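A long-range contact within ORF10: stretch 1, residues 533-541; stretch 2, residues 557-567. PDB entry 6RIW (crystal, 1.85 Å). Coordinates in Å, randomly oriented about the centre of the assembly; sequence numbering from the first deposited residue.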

# COMPACT_ATOMS: atom_id res chain seq x y z
N LEU A 533 -20.59 9.54 7.31
CA LEU A 533 -20.72 8.38 8.17
C LEU A 533 -20.91 8.82 9.61
O LEU A 533 -20.41 9.88 10.02
CB LEU A 533 -19.51 7.46 8.06
CG LEU A 533 -18.20 8.22 8.27
CD1 LEU A 533 -17.69 8.00 9.69
CD2 LEU A 533 -17.15 7.78 7.29
N ASP A 534 -21.64 8.01 10.38
CA ASP A 534 -21.74 8.16 11.83
C ASP A 534 -20.86 7.12 12.50
O ASP A 534 -20.95 5.93 12.19
CB ASP A 534 -23.18 7.97 12.30
CG ASP A 534 -24.18 8.85 11.58
OD1 ASP A 534 -23.78 9.67 10.71
OD2 ASP A 534 -25.39 8.73 11.89
N ILE A 535 -20.00 7.56 13.42
CA ILE A 535 -19.06 6.66 14.06
C ILE A 535 -18.96 7.00 15.55
O ILE A 535 -19.05 8.17 15.94
CB ILE A 535 -17.68 6.73 13.36
CG1 ILE A 535 -16.77 5.58 13.81
CG2 ILE A 535 -17.02 8.07 13.58
CD1 ILE A 535 -15.79 5.12 12.71
N ASP A 536 -18.80 5.97 16.37
CA ASP A 536 -18.67 6.12 17.82
C ASP A 536 -17.22 6.45 18.16
O ASP A 536 -16.37 5.57 18.18
CB ASP A 536 -19.13 4.86 18.55
CG ASP A 536 -18.76 4.86 20.04
OD1 ASP A 536 -18.52 5.94 20.61
OD2 ASP A 536 -18.73 3.77 20.64
N PHE A 537 -16.95 7.73 18.45
CA PHE A 537 -15.59 8.17 18.76
C PHE A 537 -15.03 7.47 19.99
O PHE A 537 -13.81 7.32 20.12
CB PHE A 537 -15.54 9.68 18.97
CG PHE A 537 -15.36 10.47 17.70
CD1 PHE A 537 -15.93 10.05 16.51
CD2 PHE A 537 -14.64 11.66 17.70
CE1 PHE A 537 -15.77 10.79 15.35
CE2 PHE A 537 -14.47 12.40 16.54
CZ PHE A 537 -15.04 11.96 15.36
N LEU A 538 -15.91 7.05 20.91
CA LEU A 538 -15.45 6.37 22.12
C LEU A 538 -14.81 5.03 21.81
O LEU A 538 -13.70 4.74 22.25
CB LEU A 538 -16.62 6.17 23.09
CG LEU A 538 -17.06 7.36 23.95
CD1 LEU A 538 -17.70 6.88 25.24
CD2 LEU A 538 -15.88 8.28 24.23
N ARG A 539 -15.50 4.19 21.04
CA ARG A 539 -14.99 2.85 20.75
C ARG A 539 -13.74 2.89 19.89
O ARG A 539 -12.85 2.05 20.06
CB ARG A 539 -16.07 2.02 20.07
CG ARG A 539 -15.55 0.73 19.47
CD ARG A 539 -16.55 -0.38 19.63
NE ARG A 539 -16.07 -1.64 19.11
CZ ARG A 539 -15.48 -2.58 19.85
NH1 ARG A 539 -15.31 -2.37 21.16
NH2 ARG A 539 -15.08 -3.71 19.29
N PHE A 540 -13.63 3.86 18.99
CA PHE A 540 -12.55 3.88 18.02
C PHE A 540 -11.43 4.87 18.37
O PHE A 540 -10.50 5.03 17.58
CB PHE A 540 -13.12 4.18 16.63
CG PHE A 540 -13.98 3.07 16.10
CD1 PHE A 540 -13.41 1.86 15.74
CD2 PHE A 540 -15.36 3.21 16.02
CE1 PHE A 540 -14.19 0.81 15.28
CE2 PHE A 540 -16.14 2.17 15.55
CZ PHE A 540 -15.55 0.96 15.18
N LYS A 541 -11.51 5.55 19.52
CA LYS A 541 -10.41 6.37 20.04
C LYS A 541 -10.03 7.49 19.07
O LYS A 541 -8.85 7.79 18.87
CB LYS A 541 -9.18 5.52 20.37
CG LYS A 541 -9.31 4.58 21.58
CD LYS A 541 -10.20 3.38 21.28
CE LYS A 541 -10.98 2.91 22.50
NZ LYS A 541 -11.62 1.57 22.25
N MET A 557 -13.23 1.91 6.91
CA MET A 557 -12.71 0.55 7.01
C MET A 557 -12.85 0.03 8.44
O MET A 557 -13.20 -1.14 8.66
CB MET A 557 -11.24 0.50 6.57
CG MET A 557 -10.53 -0.82 6.93
SD MET A 557 -9.69 -0.76 8.55
CE MET A 557 -9.51 -2.51 8.90
N MET A 558 -12.57 0.88 9.42
CA MET A 558 -12.59 0.42 10.80
C MET A 558 -13.99 0.02 11.23
O MET A 558 -14.17 -0.98 11.93
CB MET A 558 -12.05 1.53 11.71
CG MET A 558 -10.54 1.69 11.62
SD MET A 558 -10.10 3.39 12.05
CE MET A 558 -10.24 3.24 13.83
N GLN A 559 -14.99 0.80 10.82
CA GLN A 559 -16.37 0.51 11.21
C GLN A 559 -16.85 -0.81 10.61
O GLN A 559 -17.46 -1.63 11.31
CB GLN A 559 -17.29 1.65 10.80
CG GLN A 559 -18.70 1.51 11.28
CD GLN A 559 -19.42 2.84 11.32
OE1 GLN A 559 -19.75 3.40 10.28
NE2 GLN A 559 -19.63 3.36 12.53
N VAL A 560 -16.62 -1.04 9.31
CA VAL A 560 -17.15 -2.27 8.72
C VAL A 560 -16.38 -3.48 9.24
O VAL A 560 -16.97 -4.55 9.45
CB VAL A 560 -17.15 -2.23 7.17
CG1 VAL A 560 -18.10 -1.15 6.65
CG2 VAL A 560 -15.72 -2.07 6.57
N ALA A 561 -15.07 -3.34 9.47
CA ALA A 561 -14.28 -4.46 9.98
C ALA A 561 -14.72 -4.84 11.38
O ALA A 561 -14.87 -6.02 11.71
CB ALA A 561 -12.78 -4.13 9.99
N ASP A 562 -14.93 -3.83 12.23
CA ASP A 562 -15.43 -4.06 13.59
C ASP A 562 -16.77 -4.78 13.57
O ASP A 562 -16.98 -5.74 14.32
CB ASP A 562 -15.55 -2.72 14.32
CG ASP A 562 -15.81 -2.88 15.82
OD1 ASP A 562 -15.09 -3.64 16.48
OD2 ASP A 562 -16.73 -2.20 16.32
N ASN A 563 -17.69 -4.33 12.71
CA ASN A 563 -19.01 -4.95 12.64
C ASN A 563 -18.92 -6.38 12.12
O ASN A 563 -19.59 -7.29 12.64
CB ASN A 563 -19.94 -4.11 11.76
CG ASN A 563 -20.36 -2.83 12.43
OD1 ASN A 563 -20.30 -2.71 13.66
ND2 ASN A 563 -20.80 -1.85 11.64
N ALA A 564 -18.09 -6.62 11.10
CA ALA A 564 -17.92 -7.98 10.59
C ALA A 564 -17.33 -8.90 11.66
O ALA A 564 -17.73 -10.07 11.78
CB ALA A 564 -17.05 -7.97 9.32
N ALA A 565 -16.38 -8.39 12.46
CA ALA A 565 -15.76 -9.20 13.51
C ALA A 565 -16.78 -9.60 14.56
O ALA A 565 -16.80 -10.75 15.02
CB ALA A 565 -14.61 -8.43 14.15
N LYS A 566 -17.67 -8.67 14.93
CA LYS A 566 -18.75 -8.99 15.86
C LYS A 566 -19.71 -10.00 15.26
O LYS A 566 -20.11 -10.97 15.93
CB LYS A 566 -19.49 -7.72 16.26
CG LYS A 566 -18.72 -6.84 17.24
CD LYS A 566 -19.31 -5.43 17.32
CE LYS A 566 -18.53 -4.55 18.28
NZ LYS A 566 -19.07 -3.17 18.24
N ASP A 567 -20.09 -9.80 14.00
CA ASP A 567 -21.00 -10.71 13.31
C ASP A 567 -20.41 -12.11 13.20
O ASP A 567 -21.15 -13.10 13.25
CB ASP A 567 -21.33 -10.12 11.92
CG ASP A 567 -22.41 -10.89 11.18
OD1 ASP A 567 -23.46 -11.23 11.78
OD2 ASP A 567 -22.24 -11.14 9.96

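The contact is small, burying 406 Å² over both sides, and it is organised around one buried acid. Asp562 sits on the helix with its CA-to-CB bond toward the first stretch, and its t chi1 presents the carboxylate to Arg539. The pairing is bidentate: Arg539 NH2 donates to Asp562 OD1 at 2.8 Å and Arg539 NE to Asp562 OD2 at 2.9 Å, both nearly straight, so the acid meets the guanidinium at its edge, near its plane. Arg539 reaches it with chi1 and chi3 both t; chi2, at 143°, lies between wells, and chi4 of 96° turns the guanidinium.

One helical turn on, Lys566 extends with chi2 to chi4 all t and bridges back to the same acid, Lys566 NZ to Asp562 OD2 at 3.2 Å. This leaves Arg539 NE and Lys566 NZ 3.5 Å apart, two donors of like charge tolerated around a shared carboxylate, with Lys566 CE over one face of the guanidinium.

Phe540 supplies the largest covered area of any residue here. With chi1 m, its ring reaches the helix, where Phe540 CD1 lies 3.9 Å from Met558 CE and Phe540 CZ 4.1 Å from Gln559 CA. Chi3 of Met558, p at 78°, sets the position of that methyl; a flexible thioether suits such packing against an aromatic. The ring also borders polar atoms, with Phe540 CZ 3.6 Å from Asp562 OD2.

Gln559 ties the helix to the strand. Its CB points sideways, but t chi1 and chi2 carry the amide nearer, and Gln559 NE2 donates to Asp534 O at 2.9 Å. The bond uses backbone, leaving the Asp534 side chain free to lead away. Beside it, buried Ile535 packs its aliphatic chain near the same amide, Ile535 CG1 to Gln559 NE2 being 3.8 Å.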